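Local coordinates for protein collagen adhesin (Staphylococcus aureus, PDB 2F68) that binds collagen as an adhesin of the bacterial cell, probably by wrapping its beta-sheet domains around the collagen in a "collagen hug", at residues Q194-S199 against I256-K261; Q189-Q194 against V271-A276; V54-S59 against A128-G133. One frame throughout, in Å; residues are numbered along the deposited sequence.

Contact 1 of 3, residues Q194-S199 against I256-K261; sequences QQLDLS and INYKTK
Q195 and K261 face each other as a hydrogen-bonded antiparallel pair. Q195 N gives a nearly straight bond (166°) to K261 O at 2.8 Å, and K261 N returns a more bent one to Q195 O at 2.7 Å. Beyond the L196-T260 pair, D197 N still bonds K259 O at 3.1 Å. In that non-hydrogen-bonded pair, L196 and T260 turn to the other side of the sheet, where T260 CG2 lies 3.9 Å from L196 CA. L196 has CG anti to its backbone N (chi1 165°), and its CD1 crosses to Y258, touching ring atom CD1 at 3.6 Å with the two side chains at about a right angle. I190 and I240 of the facing sheet also pack on L196, so a branched apolar residue suits this inner position.

Polar groups in this interior have partners farther out. Y258 OH is bonded to N272, and T260 OG1 to V167 O and W169 NE1. On the outer side, the Q195 amide is hydrogen-bonded to N235 O and N238 ND2, its end leading away from the other strand. D197 OD1 takes S199 OG at 2.8 Å from above the carboxylate plane, a bond within the 194-199 segment. L196, Y258 and T260 thus turn carbon to the interior, the two buried hydroxyls being hydrogen-bonded, whereas the ends of Q195 and K261 lead away from the opposite strand.

Contact 2 of 3, residues Q189-Q194 against V271-A276; sequences QIQGGQ and VNNSQA
An antiparallel pairing of strands 184-190 and 269-278 joins Q189 to N273 at the point where the first strand runs out into a loop. Q189 N bonds N273 O at 2.6 Å, almost straight at 175°, and N273 N bonds Q189 O in return. Two residues on, Q191 N still holds V271 O at a longer 3.3 Å, after which the chain leaves through G192 and G193.

On the face carrying Q189 and N273, Q189 and Q275 form a cyclic pair of amides, a geometry that suits two glutamines because each amide offers both a donor and an acceptor. Q189 NE2 meets Q275 OE1 at 2.8 Å, in the carbonyl plane and on a lone pair, while Q275 NE2 meets Q189 OE1 at 3.0 Å; the amide planes lie only 6° apart. A water links Q189 OE1 to N273 ND2, and Q191 CG packs 3.8 Å from V271 CB. This sheet is one of two in the collagen-binding domain, and its other face, carrying I190 and N272, looks toward strand 252-262. There N272 has CG anti to its backbone N (chi1 -175°); ND2 makes a weak bond to Q189 O at 2.8 Å, and also a hydrogen bond to D188 OD1, whereas OD1 accepts from Y258 OH. I190 CG1 rests 3.5 Å from N272 ND2. A second water bridges loop and strand, donating to G192 O and accepting from V271 N.

Contact 3 of 3, residues V54-S59 against A128-G133; sequences VAWPTS and ATITSG
I130 lies against V54, A55 and W56 where the chain leaving strand 50-54 passes strand 127-132, in a beta-sheet domain that is probably of the bacterial Ig-like kind. The two backbones run roughly antiparallel and are joined by a single bridge: A55 N bonds T131 O and T131 N bonds A55 O, each at 2.8 Å with the same 162° angle at hydrogen. I130 CA, in turn, makes a CA-H...O contact with A55 O.

Followed outward, I130 begins with CB 3.9 Å from A55 O, and there the chain forks. CG2, anti to the backbone N, meets A55 O and also V54 CG1 at 3.8 Å; it comes to the edge of the W56 indole, near the ring plane, close to CE3. CG1 takes the other branch, beside the backbone N (chi1 -60°), and touches W56 CB at 3.8 Å. The tip, CD1, lies beyond contact distance of W56, although the two side chains lie side by side and point the same way into the interior. V22, V35 and V139 add to the packing around I130, so a beta-branched, wholly apolar residue suits both the extended backbone and its buried surroundings. W56 NE1 makes a weak bond to P87 O.

Either side of this core the character changes. S132 is buried; its OG is hydrogen-bonded to K53 O, and V54 CG2 lies 3.7 Å from that OG. At the more accessible surface, A55 CB comes 3.8 Å from T131 OG1. Beyond W56 the backbones separate, and P57, which lacks an N-H to offer, bridges the gap with carbon: CG touches A128 CB at 3.9 Å, and CD sits 3.4 Å from T129 O.

Contacts 1 and 2 belong to the same collagen-binding domain and lie in different sheets of it, with centres 11 Å apart. They share Q194 and touch directly through the interior: Y258 OH lies 2.6 Å from N272 OD1, and I190 CD1 reaches Y258 CE1 at 3.7 Å and L196 CB at 3.8 Å. Along the chain the segments of contact 2 bracket those of contact 1; the loop 191-193 leads from one sheet to the other. Contact 3 lies in the other domain, across the centre of the chain; its centre is about 33 Å from that of contact 1 and 36 Å from that of contact 2, with no touch to either.

Contact 1 of 3, residues Q194-S199 against I256-K261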
# COMPACT_ATOMS: atom_id res chain seq x y z
N GLN A 194 -6.64 13.84 1.61
CA GLN A 194 -5.69 13.58 0.53
C GLN A 194 -5.79 14.64 -0.58
O GLN A 194 -6.85 15.21 -0.82
CB GLN A 194 -5.89 12.18 -0.05
CG GLN A 194 -7.32 11.88 -0.52
CD GLN A 194 -7.60 10.39 -0.70
OE1 GLN A 194 -8.69 9.92 -0.39
NE2 GLN A 194 -6.62 9.66 -1.21
N GLN A 195 -4.66 14.89 -1.24
CA GLN A 195 -4.60 15.86 -2.34
C GLN A 195 -4.05 15.21 -3.61
O GLN A 195 -3.01 14.56 -3.59
CB GLN A 195 -3.75 17.08 -1.94
CG GLN A 195 -3.57 18.14 -3.03
CD GLN A 195 -4.88 18.74 -3.52
OE1 GLN A 195 -5.76 19.08 -2.72
NE2 GLN A 195 -5.02 18.89 -4.83
N LEU A 196 -4.78 15.41 -4.71
CA LEU A 196 -4.43 14.83 -6.01
C LEU A 196 -3.15 15.42 -6.59
O LEU A 196 -2.99 16.64 -6.65
CB LEU A 196 -5.60 15.00 -6.99
CG LEU A 196 -5.41 14.80 -8.50
CD1 LEU A 196 -5.04 13.37 -8.86
CD2 LEU A 196 -6.67 15.22 -9.24
N ASP A 197 -2.25 14.54 -7.02
CA ASP A 197 -1.05 14.93 -7.75
C ASP A 197 -1.32 14.77 -9.24
O ASP A 197 -1.46 13.65 -9.74
CB ASP A 197 0.15 14.09 -7.31
CG ASP A 197 1.49 14.74 -7.65
OD1 ASP A 197 1.53 15.65 -8.50
OD2 ASP A 197 2.51 14.32 -7.06
N LEU A 198 -1.41 15.90 -9.94
CA LEU A 198 -1.77 15.93 -11.36
C LEU A 198 -0.69 15.33 -12.27
O LEU A 198 -1.00 14.75 -13.31
CB LEU A 198 -2.09 17.37 -11.79
CG LEU A 198 -2.60 17.65 -13.21
CD1 LEU A 198 -3.95 16.98 -13.46
CD2 LEU A 198 -2.70 19.15 -13.44
N SER A 199 0.57 15.45 -11.85
CA SER A 199 1.71 14.95 -12.62
C SER A 199 1.80 13.43 -12.66
O SER A 199 2.48 12.86 -13.53
CB SER A 199 3.01 15.55 -12.08
OG SER A 199 3.21 15.20 -10.72
N ILE A 256 -7.18 4.48 -16.04
CA ILE A 256 -6.72 5.78 -15.56
C ILE A 256 -6.19 5.69 -14.13
O ILE A 256 -6.96 5.53 -13.18
CB ILE A 256 -7.82 6.87 -15.68
CG1 ILE A 256 -8.32 6.98 -17.13
CG2 ILE A 256 -7.30 8.23 -15.19
CD1 ILE A 256 -9.64 7.71 -17.29
N ASN A 257 -4.87 5.78 -14.00
CA ASN A 257 -4.20 5.77 -12.71
C ASN A 257 -4.01 7.20 -12.19
O ASN A 257 -4.14 8.15 -12.96
CB ASN A 257 -2.84 5.05 -12.84
CG ASN A 257 -2.09 4.96 -11.52
OD1 ASN A 257 -0.93 5.38 -11.43
ND2 ASN A 257 -2.73 4.41 -10.50
N TYR A 258 -3.76 7.33 -10.89
CA TYR A 258 -3.30 8.59 -10.28
C TYR A 258 -2.98 8.43 -8.80
O TYR A 258 -3.60 7.63 -8.09
CB TYR A 258 -4.29 9.75 -10.51
CG TYR A 258 -5.67 9.55 -9.94
CD1 TYR A 258 -5.98 9.95 -8.64
CD2 TYR A 258 -6.69 8.98 -10.71
CE1 TYR A 258 -7.25 9.78 -8.11
CE2 TYR A 258 -7.96 8.80 -10.19
CZ TYR A 258 -8.24 9.20 -8.90
OH TYR A 258 -9.50 9.03 -8.38
N LYS A 259 -2.00 9.20 -8.33
CA LYS A 259 -1.56 9.17 -6.94
C LYS A 259 -2.06 10.39 -6.17
O LYS A 259 -2.06 11.51 -6.68
CB LYS A 259 -0.04 9.08 -6.85
CG LYS A 259 0.56 7.79 -7.39
CD LYS A 259 2.07 7.81 -7.32
CE LYS A 259 2.67 6.55 -7.92
NZ LYS A 259 4.16 6.55 -7.85
N THR A 260 -2.50 10.15 -4.93
CA THR A 260 -2.97 11.22 -4.05
C THR A 260 -2.09 11.34 -2.81
O THR A 260 -1.95 10.38 -2.05
CB THR A 260 -4.44 11.01 -3.63
OG1 THR A 260 -4.62 9.68 -3.12
CG2 THR A 260 -5.38 11.23 -4.81
N LYS A 261 -1.50 12.52 -2.62
CA LYS A 261 -0.63 12.80 -1.48
C LYS A 261 -1.45 12.93 -0.20
O LYS A 261 -2.40 13.71 -0.13
CB LYS A 261 0.19 14.07 -1.73
CG LYS A 261 1.16 14.45 -0.61
CD LYS A 261 2.42 13.60 -0.62
CE LYS A 261 3.38 14.02 0.49
NZ LYS A 261 4.64 13.23 0.46

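Contact 2 of 3, residues Q189-Q194 against V271-A276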
# COMPACT_ATOMS: atom_id res chain seq x y z
N GLN A 189 -14.80 11.81 -7.69
CA GLN A 189 -14.63 12.75 -6.58
C GLN A 189 -13.71 12.16 -5.52
O GLN A 189 -13.99 11.10 -4.96
CB GLN A 189 -15.98 13.11 -5.94
CG GLN A 189 -17.02 13.71 -6.89
CD GLN A 189 -17.86 12.67 -7.60
OE1 GLN A 189 -18.17 11.61 -7.04
NE2 GLN A 189 -18.26 12.96 -8.83
N ILE A 190 -12.59 12.84 -5.27
CA ILE A 190 -11.63 12.40 -4.26
C ILE A 190 -11.95 13.08 -2.92
O ILE A 190 -12.00 14.31 -2.84
CB ILE A 190 -10.17 12.69 -4.69
CG1 ILE A 190 -9.93 12.24 -6.13
CG2 ILE A 190 -9.19 12.00 -3.74
CD1 ILE A 190 -8.77 12.94 -6.83
N GLN A 191 -12.17 12.26 -1.89
CA GLN A 191 -12.60 12.75 -0.58
C GLN A 191 -11.45 13.39 0.21
O GLN A 191 -10.30 13.39 -0.23
CB GLN A 191 -13.26 11.63 0.23
CG GLN A 191 -14.44 10.94 -0.47
CD GLN A 191 -15.56 11.90 -0.85
OE1 GLN A 191 -15.95 11.98 -2.02
NE2 GLN A 191 -16.09 12.63 0.13
N GLY A 192 -11.79 13.93 1.38
CA GLY A 192 -10.83 14.65 2.23
C GLY A 192 -9.74 13.79 2.84
O GLY A 192 -9.86 12.57 2.91
N GLY A 193 -8.67 14.45 3.27
CA GLY A 193 -7.52 13.77 3.87
C GLY A 193 -6.42 13.46 2.87
O GLY A 193 -5.38 12.89 3.23
N GLN A 194 -6.64 13.84 1.61
CA GLN A 194 -5.69 13.58 0.53
C GLN A 194 -5.79 14.64 -0.58
O GLN A 194 -6.85 15.21 -0.82
CB GLN A 194 -5.89 12.18 -0.05
CG GLN A 194 -7.32 11.88 -0.52
CD GLN A 194 -7.60 10.39 -0.70
OE1 GLN A 194 -8.69 9.92 -0.39
NE2 GLN A 194 -6.62 9.66 -1.21
N VAL A 271 -10.98 7.53 1.01
CA VAL A 271 -12.10 7.18 0.14
C VAL A 271 -12.04 7.93 -1.19
O VAL A 271 -11.67 9.10 -1.24
CB VAL A 271 -13.47 7.45 0.83
CG1 VAL A 271 -14.60 6.74 0.10
CG2 VAL A 271 -13.44 7.01 2.29
N ASN A 272 -12.41 7.23 -2.26
CA ASN A 272 -12.58 7.83 -3.58
C ASN A 272 -13.91 7.38 -4.17
O ASN A 272 -14.23 6.19 -4.17
CB ASN A 272 -11.40 7.45 -4.49
CG ASN A 272 -11.45 8.14 -5.84
OD1 ASN A 272 -11.05 7.57 -6.85
ND2 ASN A 272 -11.94 9.38 -5.87
N ASN A 273 -14.68 8.34 -4.66
CA ASN A 273 -16.02 8.07 -5.20
C ASN A 273 -16.13 8.41 -6.68
O ASN A 273 -15.52 9.36 -7.15
CB ASN A 273 -17.08 8.85 -4.40
CG ASN A 273 -17.11 8.46 -2.93
OD1 ASN A 273 -16.85 7.31 -2.56
ND2 ASN A 273 -17.45 9.42 -2.08
N SER A 274 -16.93 7.62 -7.40
CA SER A 274 -17.13 7.83 -8.84
C SER A 274 -18.50 7.36 -9.32
O SER A 274 -19.04 6.37 -8.83
CB SER A 274 -16.03 7.14 -9.65
OG SER A 274 -16.05 5.74 -9.48
N GLN A 275 -19.05 8.09 -10.29
CA GLN A 275 -20.33 7.74 -10.92
C GLN A 275 -20.12 7.50 -12.42
O GLN A 275 -19.32 8.19 -13.05
CB GLN A 275 -21.37 8.85 -10.71
CG GLN A 275 -21.75 9.10 -9.24
CD GLN A 275 -20.78 10.03 -8.53
OE1 GLN A 275 -20.37 11.06 -9.07
NE2 GLN A 275 -20.42 9.68 -7.30
N ALA A 276 -20.83 6.53 -12.97
CA ALA A 276 -20.62 6.11 -14.36
C ALA A 276 -21.87 6.18 -15.23
O ALA A 276 -22.96 5.78 -14.81
CB ALA A 276 -20.03 4.70 -14.40
O HOH W 1 -19.06 11.62 -3.89
O HOH W 2 -10.86 10.07 2.24

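Contact 3 of 3, residues V54-S59 against A128-G133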
# COMPACT_ATOMS: atom_id res chain seq x y z
N VAL A 54 14.27 -7.67 12.00
CA VAL A 54 13.17 -8.56 11.64
C VAL A 54 13.26 -8.86 10.15
O VAL A 54 13.09 -7.97 9.31
CB VAL A 54 11.79 -7.94 11.99
CG1 VAL A 54 10.66 -8.89 11.63
CG2 VAL A 54 11.71 -7.58 13.47
N ALA A 55 13.54 -10.12 9.82
CA ALA A 55 13.78 -10.54 8.44
C ALA A 55 12.66 -11.41 7.87
O ALA A 55 11.98 -12.13 8.60
CB ALA A 55 15.12 -11.26 8.34
N TRP A 56 12.48 -11.32 6.55
CA TRP A 56 11.47 -12.08 5.82
C TRP A 56 11.89 -12.31 4.36
O TRP A 56 12.74 -11.57 3.85
CB TRP A 56 10.11 -11.37 5.88
CG TRP A 56 10.16 -9.91 5.54
CD1 TRP A 56 10.39 -9.36 4.32
CD2 TRP A 56 9.95 -8.81 6.44
NE1 TRP A 56 10.35 -7.99 4.40
CE2 TRP A 56 10.07 -7.63 5.69
CE3 TRP A 56 9.66 -8.72 7.81
CZ2 TRP A 56 9.93 -6.36 6.26
CZ3 TRP A 56 9.52 -7.46 8.38
CH2 TRP A 56 9.66 -6.29 7.60
N PRO A 57 11.32 -13.33 3.69
CA PRO A 57 11.64 -13.58 2.28
C PRO A 57 11.25 -12.41 1.37
O PRO A 57 10.13 -11.89 1.46
CB PRO A 57 10.81 -14.82 1.94
CG PRO A 57 9.74 -14.87 2.97
CD PRO A 57 10.36 -14.33 4.21
N THR A 58 12.19 -12.00 0.52
CA THR A 58 11.98 -10.88 -0.40
C THR A 58 11.85 -11.34 -1.85
O THR A 58 11.41 -10.59 -2.72
CB THR A 58 13.12 -9.84 -0.30
OG1 THR A 58 14.38 -10.49 -0.48
CG2 THR A 58 13.10 -9.14 1.06
N SER A 59 12.24 -12.59 -2.10
CA SER A 59 12.18 -13.18 -3.44
C SER A 59 12.01 -14.70 -3.38
O SER A 59 12.30 -15.33 -2.36
CB SER A 59 13.43 -12.82 -4.24
OG SER A 59 14.61 -13.19 -3.54
N ALA A 128 5.48 -18.26 4.13
CA ALA A 128 6.55 -17.28 4.32
C ALA A 128 6.99 -17.25 5.79
O ALA A 128 6.17 -17.05 6.68
CB ALA A 128 6.10 -15.91 3.87
N THR A 129 8.29 -17.45 6.01
CA THR A 129 8.84 -17.51 7.36
C THR A 129 9.50 -16.19 7.76
O THR A 129 10.54 -15.81 7.21
CB THR A 129 9.85 -18.67 7.51
OG1 THR A 129 9.27 -19.89 7.02
CG2 THR A 129 10.25 -18.86 8.97
N ILE A 130 8.87 -15.49 8.70
CA ILE A 130 9.42 -14.24 9.24
C ILE A 130 10.23 -14.56 10.50
O ILE A 130 9.73 -15.21 11.43
CB ILE A 130 8.30 -13.20 9.53
CG1 ILE A 130 7.54 -12.87 8.24
CG2 ILE A 130 8.89 -11.94 10.16
CD1 ILE A 130 6.24 -12.11 8.45
N THR A 131 11.48 -14.10 10.53
CA THR A 131 12.40 -14.41 11.62
C THR A 131 12.93 -13.15 12.31
O THR A 131 13.14 -12.12 11.68
CB THR A 131 13.61 -15.24 11.12
OG1 THR A 131 14.25 -14.56 10.03
CG2 THR A 131 13.17 -16.63 10.67
N SER A 132 13.15 -13.26 13.62
CA SER A 132 13.76 -12.21 14.42
C SER A 132 14.58 -12.83 15.56
O SER A 132 14.03 -13.16 16.61
CB SER A 132 12.71 -11.24 14.97
OG SER A 132 13.31 -10.16 15.67
N GLY A 133 15.88 -12.98 15.32
CA GLY A 133 16.77 -13.62 16.28
C GLY A 133 16.60 -15.13 16.29
O GLY A 133 16.84 -15.79 15.28